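Long-range contacts in leucine aminopeptidase 2 (Saccharomyces cerevisiae, PDB 2XQ0), which removes N-terminal residues as a zinc-dependent M1-family aminopeptidase, preferring di- and tripeptides, and has a weak epoxide hydrolase activity in vitro: residues L74-H80 and L114-T120; I219-S223 and V243-Q248; G274-S278 and E302-S306; N473-L477 and D502-F506; S508-V512 and N556-K562. One frame throughout, in Å; residues are numbered along the deposited sequence.

Interaction 1 (L74-H80 and L114-T120); sequences LDVQEVH and LNIQFRT
A classic beta bulge interrupts this antiparallel strand pair of the M1 N-terminal domain: Gln77 and Glu78 both face Gln117. The axes approach to 4.6 Å at 155°. Asp75 and Arg119 form a hydrogen-bonded pair (Asp75 N to Arg119 O and Arg119 N to Asp75 O, both 3.0 Å), as do His80 and Asn115 (His80 N to Asn115 O and Asn115 N to His80 O, both 2.8 Å). Val76-Phe118 and Val79-Ile116 are non-hydrogen-bonded pairs (CA-CA 4.4 and 4.5 Å). Gln117 O accepts from Gln77 N at 2.9 Å and weakly from Glu78 N at 3.4 Å; Gln117 N donates to Glu78 O at 2.9 Å. Gln77, at phi/psi -105/-46, is the extra residue and shifts the register by one. The apolar face carries Phe118 (chi1 p), Val76 CG1 against Ile116 CG2 (3.7 Å) and Val79 CG1 against Leu114 CD1 (3.6 Å). Strands 84-90 and 45-56 flank the pair in the sheet, Phe88 and Ile103 pack on Val79, and Pro156 covers Leu74, Ile116 and Phe118.

Interaction 2 (I219-S223 and V243-Q248); sequences IGPRS and VEKFIQ
Arg222 and Glu244 form a salt bridge between a beta turn and the first turn of helix 243-253. Arg222 NE donates to Glu244 OE1 at 3.2 Å and Arg222 NH2 to Glu244 OE2 at 3.1 Å; Arg222 NE to Glu244 OE2, 3.4 Å, is weak. The arginine is extended beyond its p chi1 (chi2 and chi3 t), and Glu244 is t at chi1 and p at chi2. Gln248 NE2, one helical turn on, donates to Glu244 OE2 at 2.9 Å, and Glu251 gives Arg222 a second acidic partner. One water accepts from Arg222 N (2.9 Å) and donates to Ser223 OG (2.9 Å) and Glu244 OE1 (2.6 Å); another donates to Ile219 O (2.7 Å) and accepts from Glu244 N (3.0 Å). The backbone of 220-223 is a type I turn, with a classic bulge where Ile219 and Gly220 both face Ser223. Ile247 CG2 lies over one face of the guanidinium, 3.3 Å from Arg222 NH2. Farther in, Ile219 CG1 meets Val243 CG1 at 3.9 Å, and Ser223 OG, bonded also to Tyr262 O, lies 3.8 Å from Val243 CG2. Glu244, shared by Arg222, Gln248 and water, thus makes the hairpin-helix junction polar and hydrated above an aliphatic floor.

Interaction 3 (G274-S278 and E302-S306); sequences GGMES and ELAHS. With ZN (zinc ion), chain C; BES (2-(3-amino-2-hydroxy-4-phenyl-butyrylamino)-4-methyl-pentanoic acid), chain B.
Glu302, the proton acceptor of the reaction, opens the helical segment and turns its carboxylate (chi1 and chi2 both m) onto the strand 275-276. Glu302 OE1 lies 3.1 Å from Gly275 CA, where a side chain would collide with it; Glu302 OE2 is 3.2 Å from Glu277 N, at an angle too poor for a hydrogen bond, and 3.2 Å from O2 of the inhibitor bestatin. Glu302 OE2 and Glu277 OE1 are like-charged neighbours at 3.6 Å. Leu303 points away from the strand and packs on helix 243-253. His305 faces the strand: Glu277 CD sits over one face of its ring, 3.3 Å from His305 CD2, while His305 NE2 binds zinc at 2.0 Å and His305 ND1 donates to Ser308 O. Ser306, last in the segment, bonds through OG to Leu303 O (3.0 Å). Bestatin spans both elements: its O2 and O3 each reach zinc at 2.4 Å, and its N2 donates to Glu277 OE1 (2.8 Å). Gly274 N donates to bestatin O4 at 2.6 Å. Gly275 N donates weakly to bestatin O4 at 3.4 Å. With His301 and Glu324 completing the zinc site, this is the M1 aminopeptidase active centre, an HExxH helix facing the GxMEN-type exopeptidase strand, here GGMES.

Interaction 4 (N473-L477 and D502-F506); sequences NVYQL and DIKDF
Helix-to-loop packing in the all-helical C-terminal part of the enzyme brings one turn of helix 469-484 against the loop that leads into helix 508-519. The closest CA pairs, Val474 with Phe506 at 8.0 Å and Leu477 with Asp502 at 8.1 Å, set the spacing. Backbone bonds hold each segment's own shape: Leu477 N donates to Asn473 O at 3.1 Å in the helix, and Phe506 N to Ile503 O at 2.8 Å closes a type I turn across 503-506. Contact between the two is mainly apolar. Phe506 leaves the backbone sideways, and with chi1 m its ring comes to lie against the helix, where Val474 CG2 lies over one face, 4.1 Å from Phe506 CE2. Leu477 (chi1 t, chi2 p) points at the loop and makes apolar contact with two residues, Leu477 CD2 being 3.7 Å from Ile503 CG2 and 4.0 Å from Phe506 CE2. Phe514 of helix 508-519 also packs on Val474 and Leu477, and Tyr547 touches Leu477 and Ile503. Polar groups lie at the margins: Asp502 OD2 bonds to Tyr547 OH, and Asp502 OD1 is 4.1 Å from Leu477 CD1. At the tip of the ring, Phe506 CZ lies 4.0 Å from both Asn473 O and Val474 CA.

Interaction 5 (S508-V512 and N556-K562); sequences SNQLV and NAEVVFK
Two helix starts run side by side in nearly the same direction, the axes of 508-512 and 557-562 lying 9.1 Å apart at 17°. Their nearest CA atoms, those of Val512 and Val559, are 5.4 Å apart. Val512 N donates to Ser508 O at 2.8 Å in the first helix; in the second, Val560 N bonds to Asn556 O at 2.8 Å and Phe561 N to Ala557 O at 3.0 Å. Asn556 is the N-cap: with chi1 t, Asn556 OD1 accepts from Glu558 N at 2.7 Å, while Asn556 ND2, which donates to Asn295 OD1, lies 3.3 Å from Ser508 CB. Both helices belong to the C-terminal helical domain of the leukotriene A4 hydrolase family, and here they pack with small aliphatic side chains between them. Val559 (chi1 t) is central, its CG2 being 3.9 Å from Leu511 CB, 3.9 Å from Val512 CG2 and 3.8 Å from Ser508 O. Val512, also t, puts CG2 3.7 Å from Glu558 O and CG1 3.6 Å from Lys562 CE. Lys562 therefore lends its aliphatic chain to the interface, and its amino group reaches a long, weak ion pair with Glu516. The carboxylate of Glu558 is engaged by Lys590 in a salt bridge, while Glu558 CB lies 3.9 Å from Val512 CG2.

In the fold
The five contacts follow one another along the chain, each closing before the next opens. Interaction 1 lies in the large sheet of the N-terminal domain, its centre about 30 Å from that of interaction 3 and about 59 Å from that of interaction 4, on the opposite side of the molecule. Interactions 2 and 3, centres about 14 Å apart, each place one strand at an edge of the same mixed sheet and touch where Leu303 of the zinc-binding helix packs on Phe246 and Ile247. Interactions 4 and 5, whose centres are about 13 Å apart, meet through Gln510 and Leu511 in the C-terminal helices. Interaction 5 comes within about 8 Å of interaction 3 at nearest atoms, so the C-terminal helices approach the active site.

Interaction 1 (L74-H80 and L114-T120)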
# COMPACT_ATOMS: atom_id res chain seq x y z
N LEU A 74 -3.17 -22.69 9.02
CA LEU A 74 -2.39 -22.85 10.25
C LEU A 74 -2.50 -24.27 10.77
O LEU A 74 -3.49 -24.97 10.51
CB LEU A 74 -2.84 -21.88 11.34
CG LEU A 74 -2.63 -20.39 11.15
CD1 LEU A 74 -3.29 -19.61 12.29
CD2 LEU A 74 -1.15 -20.09 11.07
N ASP A 75 -1.47 -24.71 11.48
CA ASP A 75 -1.51 -25.95 12.23
C ASP A 75 -1.81 -25.57 13.69
O ASP A 75 -0.91 -25.18 14.42
CB ASP A 75 -0.15 -26.65 12.10
CG ASP A 75 -0.06 -27.94 12.88
OD1 ASP A 75 -1.08 -28.38 13.45
OD2 ASP A 75 1.05 -28.52 12.91
N VAL A 76 -3.07 -25.65 14.10
CA VAL A 76 -3.44 -25.37 15.48
C VAL A 76 -3.24 -26.62 16.34
O VAL A 76 -3.81 -27.68 16.06
CB VAL A 76 -4.90 -24.87 15.61
CG1 VAL A 76 -5.25 -24.62 17.08
CG2 VAL A 76 -5.10 -23.60 14.79
N GLN A 77 -2.44 -26.50 17.39
CA GLN A 77 -1.93 -27.66 18.11
C GLN A 77 -2.62 -27.88 19.45
O GLN A 77 -2.99 -29.01 19.78
CB GLN A 77 -0.42 -27.52 18.33
CG GLN A 77 0.37 -27.48 17.05
CD GLN A 77 1.79 -27.01 17.28
OE1 GLN A 77 2.01 -25.99 17.93
NE2 GLN A 77 2.75 -27.75 16.76
N GLU A 78 -2.77 -26.81 20.22
CA GLU A 78 -3.41 -26.92 21.53
C GLU A 78 -4.12 -25.62 21.84
O GLU A 78 -3.72 -24.56 21.37
CB GLU A 78 -2.37 -27.19 22.62
CG GLU A 78 -1.53 -28.44 22.40
CD GLU A 78 -0.37 -28.56 23.39
OE1 GLU A 78 -0.52 -28.15 24.56
OE2 GLU A 78 0.70 -29.07 22.98
N VAL A 79 -5.17 -25.69 22.66
CA VAL A 79 -5.86 -24.50 23.14
C VAL A 79 -6.15 -24.62 24.64
O VAL A 79 -6.67 -25.65 25.10
CB VAL A 79 -7.21 -24.32 22.45
CG1 VAL A 79 -7.88 -23.06 22.97
CG2 VAL A 79 -7.04 -24.27 20.93
N HIS A 80 -5.84 -23.57 25.38
CA HIS A 80 -6.13 -23.51 26.81
C HIS A 80 -6.92 -22.24 27.13
O HIS A 80 -6.65 -21.17 26.56
CB HIS A 80 -4.84 -23.47 27.62
CG HIS A 80 -4.09 -24.76 27.64
ND1 HIS A 80 -3.18 -25.11 26.67
CD2 HIS A 80 -4.09 -25.77 28.54
CE1 HIS A 80 -2.66 -26.29 26.96
NE2 HIS A 80 -3.20 -26.72 28.09
N LEU A 114 -7.17 -16.63 26.84
CA LEU A 114 -7.20 -17.65 25.80
C LEU A 114 -5.81 -17.84 25.20
O LEU A 114 -5.22 -16.90 24.66
CB LEU A 114 -8.17 -17.24 24.70
CG LEU A 114 -8.08 -18.06 23.41
CD1 LEU A 114 -8.38 -19.52 23.68
CD2 LEU A 114 -9.01 -17.51 22.36
N ASN A 115 -5.26 -19.05 25.31
CA ASN A 115 -3.97 -19.36 24.73
C ASN A 115 -4.08 -20.43 23.64
O ASN A 115 -4.68 -21.49 23.85
CB ASN A 115 -2.97 -19.81 25.80
CG ASN A 115 -1.58 -20.08 25.23
OD1 ASN A 115 -1.25 -21.21 24.88
ND2 ASN A 115 -0.76 -19.04 25.15
N ILE A 116 -3.52 -20.14 22.48
CA ILE A 116 -3.52 -21.11 21.38
C ILE A 116 -2.09 -21.34 20.89
O ILE A 116 -1.42 -20.40 20.46
CB ILE A 116 -4.33 -20.58 20.20
CG1 ILE A 116 -5.72 -20.13 20.66
CG2 ILE A 116 -4.38 -21.62 19.08
CD1 ILE A 116 -6.40 -19.20 19.70
N GLN A 117 -1.65 -22.59 20.93
CA GLN A 117 -0.36 -22.95 20.37
C GLN A 117 -0.56 -23.36 18.93
O GLN A 117 -1.49 -24.09 18.60
CB GLN A 117 0.26 -24.12 21.12
CG GLN A 117 0.68 -23.80 22.53
CD GLN A 117 1.07 -25.04 23.29
OE1 GLN A 117 1.91 -25.82 22.83
NE2 GLN A 117 0.46 -25.25 24.44
N PHE A 118 0.34 -22.90 18.07
CA PHE A 118 0.18 -23.15 16.66
C PHE A 118 1.52 -23.05 15.97
O PHE A 118 2.50 -22.58 16.57
CB PHE A 118 -0.78 -22.11 16.06
CG PHE A 118 -0.21 -20.73 16.04
CD1 PHE A 118 -0.25 -19.93 17.18
CD2 PHE A 118 0.40 -20.23 14.91
CE1 PHE A 118 0.29 -18.66 17.16
CE2 PHE A 118 0.95 -18.99 14.89
CZ PHE A 118 0.90 -18.19 16.03
N ARG A 119 1.56 -23.45 14.71
CA ARG A 119 2.67 -23.13 13.83
C ARG A 119 2.15 -22.78 12.43
O ARG A 119 1.08 -23.24 12.02
CB ARG A 119 3.66 -24.30 13.76
CG ARG A 119 3.06 -25.60 13.26
CD ARG A 119 4.04 -26.77 13.37
NE ARG A 119 5.22 -26.54 12.53
CZ ARG A 119 6.42 -26.22 13.00
NH1 ARG A 119 6.63 -26.12 14.31
NH2 ARG A 119 7.42 -26.02 12.15
N THR A 120 2.90 -21.96 11.71
CA THR A 120 2.60 -21.71 10.31
C THR A 120 2.92 -22.94 9.44
O THR A 120 3.65 -23.84 9.86
CB THR A 120 3.31 -20.46 9.77
OG1 THR A 120 4.75 -20.61 9.86
CG2 THR A 120 2.88 -19.25 10.56
O HOH W 1 2.94 -28.21 21.65

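Interaction 2 (I219-S223 and V243-Q248)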
# COMPACT_ATOMS: atom_id res chain seq x y z
N ILE A 219 18.04 8.25 11.21
CA ILE A 219 17.69 9.16 10.13
C ILE A 219 16.97 10.40 10.65
O ILE A 219 16.53 11.23 9.87
CB ILE A 219 16.81 8.48 9.05
CG1 ILE A 219 15.64 7.71 9.70
CG2 ILE A 219 17.66 7.56 8.21
CD1 ILE A 219 14.72 7.02 8.70
N GLY A 220 16.86 10.51 11.96
CA GLY A 220 16.26 11.68 12.57
C GLY A 220 16.20 11.50 14.07
O GLY A 220 16.53 10.43 14.57
N PRO A 221 15.75 12.53 14.81
CA PRO A 221 15.67 12.50 16.28
C PRO A 221 14.73 11.43 16.82
O PRO A 221 14.87 11.00 17.96
CB PRO A 221 15.15 13.91 16.63
CG PRO A 221 14.48 14.39 15.40
CD PRO A 221 15.26 13.80 14.25
N ARG A 222 13.78 10.98 16.02
CA ARG A 222 12.93 9.89 16.49
C ARG A 222 12.76 8.83 15.41
O ARG A 222 11.75 8.14 15.38
CB ARG A 222 11.57 10.41 16.98
CG ARG A 222 10.86 11.25 15.96
CD ARG A 222 9.57 11.87 16.49
NE ARG A 222 9.28 13.11 15.78
CZ ARG A 222 8.16 13.81 15.93
NH1 ARG A 222 7.21 13.39 16.76
NH2 ARG A 222 7.99 14.93 15.24
N SER A 223 13.76 8.69 14.55
CA SER A 223 13.66 7.80 13.40
C SER A 223 14.94 7.03 13.12
O SER A 223 16.02 7.57 13.13
CB SER A 223 13.27 8.60 12.16
OG SER A 223 11.98 9.16 12.31
N VAL A 243 12.94 12.99 6.67
CA VAL A 243 11.91 12.29 7.44
C VAL A 243 11.40 13.15 8.60
O VAL A 243 10.20 13.23 8.82
CB VAL A 243 12.32 10.84 7.91
CG1 VAL A 243 13.59 10.84 8.72
CG2 VAL A 243 11.17 10.18 8.71
N GLU A 244 12.27 13.84 9.33
CA GLU A 244 11.75 14.61 10.45
C GLU A 244 10.90 15.77 9.96
O GLU A 244 9.88 16.10 10.56
CB GLU A 244 12.83 15.06 11.42
CG GLU A 244 12.30 15.91 12.56
CD GLU A 244 11.49 15.13 13.58
OE1 GLU A 244 11.44 13.88 13.52
OE2 GLU A 244 10.89 15.78 14.47
N LYS A 245 11.29 16.37 8.84
CA LYS A 245 10.51 17.42 8.22
C LYS A 245 9.10 16.94 7.85
O LYS A 245 8.12 17.64 8.09
CB LYS A 245 11.24 17.97 7.00
CG LYS A 245 10.47 18.98 6.17
CD LYS A 245 11.39 19.63 5.14
CE LYS A 245 12.09 18.58 4.29
NZ LYS A 245 13.36 19.10 3.67
N PHE A 246 8.99 15.74 7.27
CA PHE A 246 7.69 15.15 6.99
C PHE A 246 6.87 14.98 8.27
O PHE A 246 5.67 15.30 8.31
CB PHE A 246 7.82 13.79 6.32
CG PHE A 246 8.19 13.85 4.88
CD1 PHE A 246 8.11 15.03 4.17
CD2 PHE A 246 8.61 12.70 4.21
CE1 PHE A 246 8.46 15.07 2.82
CE2 PHE A 246 8.96 12.74 2.87
CZ PHE A 246 8.88 13.93 2.17
N ILE A 247 7.49 14.44 9.31
CA ILE A 247 6.72 14.20 10.51
C ILE A 247 6.16 15.51 11.04
O ILE A 247 4.96 15.61 11.30
CB ILE A 247 7.49 13.47 11.62
CG1 ILE A 247 8.00 12.12 11.11
CG2 ILE A 247 6.55 13.20 12.81
CD1 ILE A 247 8.83 11.37 12.13
N GLN A 248 7.02 16.52 11.18
CA GLN A 248 6.62 17.82 11.74
C GLN A 248 5.59 18.53 10.87
O GLN A 248 4.70 19.21 11.36
CB GLN A 248 7.85 18.72 11.96
CG GLN A 248 8.73 18.31 13.16
CD GLN A 248 10.01 19.12 13.24
OE1 GLN A 248 10.08 20.24 12.71
NE2 GLN A 248 11.04 18.57 13.88
O HOH W 2 15.25 13.59 9.48
O HOH W 3 12.84 11.69 13.34

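Interaction 3 (G274-S278 and E302-S306)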
# COMPACT_ATOMS: atom_id res chain seq x y z
N GLY A 274 5.09 -0.82 -2.44
CA GLY A 274 5.94 0.35 -2.34
C GLY A 274 6.23 0.53 -0.87
O GLY A 274 7.33 0.89 -0.47
N GLY A 275 5.24 0.22 -0.04
CA GLY A 275 5.40 0.37 1.39
C GLY A 275 4.24 -0.23 2.14
O GLY A 275 3.22 -0.53 1.53
N MET A 276 4.40 -0.43 3.45
CA MET A 276 3.31 -0.93 4.29
C MET A 276 3.47 -0.22 5.60
O MET A 276 4.56 -0.23 6.18
CB MET A 276 3.40 -2.44 4.50
CG MET A 276 2.36 -2.99 5.47
SD MET A 276 0.64 -2.66 4.97
CE MET A 276 -0.18 -2.60 6.57
N GLU A 277 2.38 0.39 6.05
CA GLU A 277 2.37 1.28 7.20
C GLU A 277 2.28 0.58 8.56
O GLU A 277 1.54 1.04 9.43
CB GLU A 277 1.17 2.23 7.06
CG GLU A 277 -0.23 1.55 7.22
CD GLU A 277 -0.86 1.04 5.90
OE1 GLU A 277 -0.14 0.83 4.90
OE2 GLU A 277 -2.10 0.85 5.87
N SER A 278 3.01 -0.51 8.78
CA SER A 278 3.01 -1.12 10.10
C SER A 278 3.45 -0.10 11.11
O SER A 278 4.48 0.54 10.92
CB SER A 278 3.95 -2.31 10.18
OG SER A 278 3.43 -3.38 9.42
N GLU A 302 3.09 6.49 3.80
CA GLU A 302 3.07 5.59 4.95
C GLU A 302 2.99 6.39 6.24
O GLU A 302 2.37 5.96 7.21
CB GLU A 302 4.32 4.73 5.00
CG GLU A 302 4.68 4.02 3.69
CD GLU A 302 3.57 3.15 3.19
OE1 GLU A 302 3.59 2.82 1.98
OE2 GLU A 302 2.67 2.80 3.98
N LEU A 303 3.63 7.55 6.27
CA LEU A 303 3.58 8.39 7.46
C LEU A 303 2.16 8.87 7.74
O LEU A 303 1.74 8.91 8.89
CB LEU A 303 4.46 9.61 7.28
CG LEU A 303 4.29 10.70 8.34
CD1 LEU A 303 4.74 10.17 9.70
CD2 LEU A 303 5.12 11.92 7.94
N ALA A 304 1.44 9.30 6.71
CA ALA A 304 0.07 9.79 6.93
C ALA A 304 -0.84 8.69 7.48
O ALA A 304 -1.76 8.96 8.26
CB ALA A 304 -0.50 10.40 5.65
N HIS A 305 -0.56 7.44 7.11
CA HIS A 305 -1.31 6.29 7.64
C HIS A 305 -1.30 6.27 9.16
O HIS A 305 -2.24 5.76 9.81
CB HIS A 305 -0.75 4.97 7.11
CG HIS A 305 -1.39 4.51 5.85
ND1 HIS A 305 -2.76 4.36 5.73
CD2 HIS A 305 -0.86 4.14 4.66
CE1 HIS A 305 -3.04 3.94 4.51
NE2 HIS A 305 -1.91 3.80 3.84
N SER A 306 -0.26 6.83 9.76
CA SER A 306 -0.17 6.84 11.22
C SER A 306 -1.48 7.37 11.78
O SER A 306 -1.99 6.87 12.78
CB SER A 306 1.00 7.70 11.70
OG SER A 306 2.21 7.15 11.24
ZN ZN C . -1.72 3.36 1.85
N2 BES B . -0.65 -0.92 2.83
C1 BES B . -0.79 -0.27 1.54
C6 BES B . -0.54 -1.27 0.41
C7 BES B . -1.59 -2.36 0.44
C8 BES B . -2.94 -2.01 0.57
C12 BES B . -1.22 -3.69 0.35
C9 BES B . -3.91 -3.01 0.60
C11 BES B . -2.20 -4.69 0.38
C10 BES B . -3.54 -4.35 0.50
C2 BES B . 0.18 0.92 1.42
O2 BES B . 0.04 1.91 2.44
C3 BES B . -0.07 1.54 0.09
O3 BES B . -1.09 2.20 -0.14
N1 BES B . 0.93 1.26 -0.75
C4 BES B . 1.08 1.66 -2.13
C13 BES B . 1.99 2.88 -2.04
C14 BES B . 1.43 4.10 -2.76
C15 BES B . 2.06 5.37 -2.21
C16 BES B . -0.10 4.16 -2.66
C5 BES B . 1.82 0.55 -2.82
O1 BES B . 1.67 0.39 -4.05
O4 BES B . 2.56 -0.19 -2.12

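Interaction 4 (N473-L477 and D502-F506)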
# COMPACT_ATOMS: atom_id res chain seq x y z
N ASN A 473 4.86 22.08 -19.31
CA ASN A 473 6.16 21.89 -19.96
C ASN A 473 6.33 20.45 -20.46
O ASN A 473 6.81 20.20 -21.58
CB ASN A 473 7.24 22.20 -18.93
CG ASN A 473 6.80 21.85 -17.50
OD1 ASN A 473 6.71 20.67 -17.14
ND2 ASN A 473 6.49 22.87 -16.70
N VAL A 474 5.90 19.49 -19.64
CA VAL A 474 6.00 18.08 -19.98
C VAL A 474 5.14 17.74 -21.17
O VAL A 474 5.59 17.15 -22.15
CB VAL A 474 5.57 17.21 -18.80
CG1 VAL A 474 5.51 15.74 -19.20
CG2 VAL A 474 6.53 17.42 -17.63
N TYR A 475 3.87 18.14 -21.09
CA TYR A 475 2.94 17.93 -22.18
C TYR A 475 3.43 18.58 -23.48
O TYR A 475 3.36 17.98 -24.55
CB TYR A 475 1.55 18.45 -21.80
CG TYR A 475 0.87 17.62 -20.74
CD1 TYR A 475 0.95 16.24 -20.75
CD2 TYR A 475 0.13 18.22 -19.72
CE1 TYR A 475 0.31 15.47 -19.78
CE2 TYR A 475 -0.51 17.46 -18.75
CZ TYR A 475 -0.41 16.09 -18.78
OH TYR A 475 -1.05 15.33 -17.81
N GLN A 476 3.90 19.82 -23.39
CA GLN A 476 4.43 20.48 -24.58
C GLN A 476 5.55 19.69 -25.27
O GLN A 476 5.53 19.53 -26.49
CB GLN A 476 4.91 21.89 -24.27
CG GLN A 476 3.77 22.82 -23.91
CD GLN A 476 4.27 24.19 -23.51
OE1 GLN A 476 5.30 24.65 -23.99
NE2 GLN A 476 3.52 24.86 -22.63
N LEU A 477 6.51 19.20 -24.51
CA LEU A 477 7.62 18.46 -25.08
C LEU A 477 7.17 17.17 -25.73
O LEU A 477 7.56 16.87 -26.86
CB LEU A 477 8.70 18.16 -24.04
CG LEU A 477 9.99 17.54 -24.58
CD1 LEU A 477 10.68 18.52 -25.55
CD2 LEU A 477 10.92 17.17 -23.44
N ASP A 502 16.44 20.46 -22.58
CA ASP A 502 14.99 20.61 -22.46
C ASP A 502 14.38 19.81 -21.31
O ASP A 502 13.26 20.07 -20.90
CB ASP A 502 14.24 20.40 -23.79
CG ASP A 502 14.74 19.22 -24.57
OD1 ASP A 502 14.73 19.27 -25.83
OD2 ASP A 502 15.15 18.24 -23.93
N ILE A 503 15.13 18.85 -20.77
CA ILE A 503 14.66 18.12 -19.59
C ILE A 503 15.51 18.39 -18.35
O ILE A 503 15.26 17.82 -17.29
CB ILE A 503 14.56 16.61 -19.84
CG1 ILE A 503 15.96 16.01 -20.03
CG2 ILE A 503 13.67 16.34 -21.06
CD1 ILE A 503 15.94 14.49 -20.20
N LYS A 504 16.50 19.26 -18.50
CA LYS A 504 17.36 19.66 -17.38
C LYS A 504 16.57 20.04 -16.13
O LYS A 504 17.04 19.84 -15.02
CB LYS A 504 18.28 20.82 -17.79
CG LYS A 504 18.96 21.52 -16.62
CD LYS A 504 19.70 22.78 -17.05
CE LYS A 504 20.99 22.45 -17.81
NZ LYS A 504 21.73 23.68 -18.21
N ASP A 505 15.37 20.61 -16.32
CA ASP A 505 14.54 21.03 -15.19
C ASP A 505 13.42 20.03 -14.83
O ASP A 505 12.59 20.30 -13.96
CB ASP A 505 13.95 22.42 -15.45
CG ASP A 505 14.99 23.52 -15.38
OD1 ASP A 505 15.48 23.96 -16.45
OD2 ASP A 505 15.32 23.96 -14.26
N PHE A 506 13.39 18.88 -15.49
CA PHE A 506 12.38 17.87 -15.20
C PHE A 506 12.80 17.04 -13.98
O PHE A 506 13.83 16.37 -14.03
CB PHE A 506 12.19 16.92 -16.39
CG PHE A 506 11.40 17.50 -17.54
CD1 PHE A 506 11.23 18.86 -17.70
CD2 PHE A 506 10.85 16.65 -18.49
CE1 PHE A 506 10.50 19.36 -18.78
CE2 PHE A 506 10.13 17.14 -19.56
CZ PHE A 506 9.96 18.49 -19.72

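Interaction 5 (S508-V512 and N556-K562)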
# COMPACT_ATOMS: atom_id res chain seq x y z
N SER A 508 11.98 13.73 -11.38
CA SER A 508 11.75 12.34 -11.79
C SER A 508 10.27 12.11 -12.12
O SER A 508 9.94 11.37 -13.03
CB SER A 508 12.23 11.36 -10.73
OG SER A 508 11.40 11.40 -9.58
N ASN A 509 9.38 12.74 -11.35
CA ASN A 509 7.96 12.67 -11.62
C ASN A 509 7.63 13.23 -12.99
O ASN A 509 6.78 12.72 -13.71
CB ASN A 509 7.18 13.42 -10.54
CG ASN A 509 7.22 12.74 -9.19
OD1 ASN A 509 6.96 11.54 -9.07
ND2 ASN A 509 7.55 13.50 -8.16
N GLN A 510 8.32 14.31 -13.35
CA GLN A 510 8.09 14.94 -14.63
C GLN A 510 8.63 14.06 -15.75
O GLN A 510 7.98 13.91 -16.80
CB GLN A 510 8.69 16.35 -14.66
CG GLN A 510 7.90 17.34 -13.82
CD GLN A 510 8.58 18.68 -13.71
OE1 GLN A 510 9.77 18.75 -13.42
NE2 GLN A 510 7.84 19.74 -13.97
N LEU A 511 9.81 13.47 -15.53
CA LEU A 511 10.35 12.49 -16.48
C LEU A 511 9.41 11.31 -16.66
O LEU A 511 9.16 10.87 -17.79
CB LEU A 511 11.73 11.99 -16.02
CG LEU A 511 12.89 12.99 -16.14
CD1 LEU A 511 14.14 12.46 -15.46
CD2 LEU A 511 13.17 13.32 -17.60
N VAL A 512 8.90 10.78 -15.56
CA VAL A 512 7.94 9.69 -15.62
C VAL A 512 6.70 10.09 -16.43
O VAL A 512 6.28 9.35 -17.34
CB VAL A 512 7.57 9.21 -14.20
CG1 VAL A 512 6.37 8.29 -14.25
CG2 VAL A 512 8.78 8.50 -13.58
N ASN A 556 16.87 5.96 -10.82
CA ASN A 556 15.49 5.94 -10.31
C ASN A 556 14.69 4.86 -11.01
O ASN A 556 14.43 4.95 -12.19
CB ASN A 556 14.83 7.30 -10.51
CG ASN A 556 13.45 7.40 -9.84
OD1 ASN A 556 12.66 6.46 -9.85
ND2 ASN A 556 13.16 8.56 -9.27
N ALA A 557 14.30 3.83 -10.27
CA ALA A 557 13.58 2.69 -10.84
C ALA A 557 12.30 3.10 -11.55
O ALA A 557 11.83 2.40 -12.44
CB ALA A 557 13.27 1.66 -9.76
N GLU A 558 11.72 4.21 -11.12
CA GLU A 558 10.49 4.71 -11.72
C GLU A 558 10.73 5.22 -13.13
O GLU A 558 9.92 4.98 -14.03
CB GLU A 558 9.89 5.86 -10.90
CG GLU A 558 9.34 5.45 -9.56
CD GLU A 558 7.90 5.00 -9.65
OE1 GLU A 558 7.35 5.03 -10.77
OE2 GLU A 558 7.32 4.64 -8.61
N VAL A 559 11.82 5.96 -13.31
CA VAL A 559 12.18 6.48 -14.62
C VAL A 559 12.76 5.37 -15.49
O VAL A 559 12.44 5.26 -16.67
CB VAL A 559 13.24 7.59 -14.52
CG1 VAL A 559 13.76 7.92 -15.92
CG2 VAL A 559 12.67 8.84 -13.83
N VAL A 560 13.62 4.56 -14.89
CA VAL A 560 14.20 3.43 -15.60
C VAL A 560 13.10 2.55 -16.19
O VAL A 560 13.21 2.10 -17.33
CB VAL A 560 15.13 2.60 -14.69
CG1 VAL A 560 15.40 1.24 -15.30
CG2 VAL A 560 16.43 3.37 -14.43
N PHE A 561 12.04 2.32 -15.42
CA PHE A 561 10.94 1.49 -15.90
C PHE A 561 10.29 2.10 -17.12
O PHE A 561 10.04 1.41 -18.10
CB PHE A 561 9.88 1.27 -14.83
CG PHE A 561 8.63 0.61 -15.36
CD1 PHE A 561 8.54 -0.78 -15.42
CD2 PHE A 561 7.58 1.36 -15.84
CE1 PHE A 561 7.41 -1.39 -15.92
CE2 PHE A 561 6.44 0.75 -16.35
CZ PHE A 561 6.36 -0.63 -16.39
N LYS A 562 9.98 3.40 -17.03
CA LYS A 562 9.39 4.13 -18.14
C LYS A 562 10.29 4.10 -19.37
O LYS A 562 9.82 3.91 -20.49
CB LYS A 562 9.12 5.57 -17.74
CG LYS A 562 8.04 5.71 -16.69
CD LYS A 562 6.72 5.22 -17.24
CE LYS A 562 5.64 5.31 -16.19
NZ LYS A 562 4.36 4.74 -16.66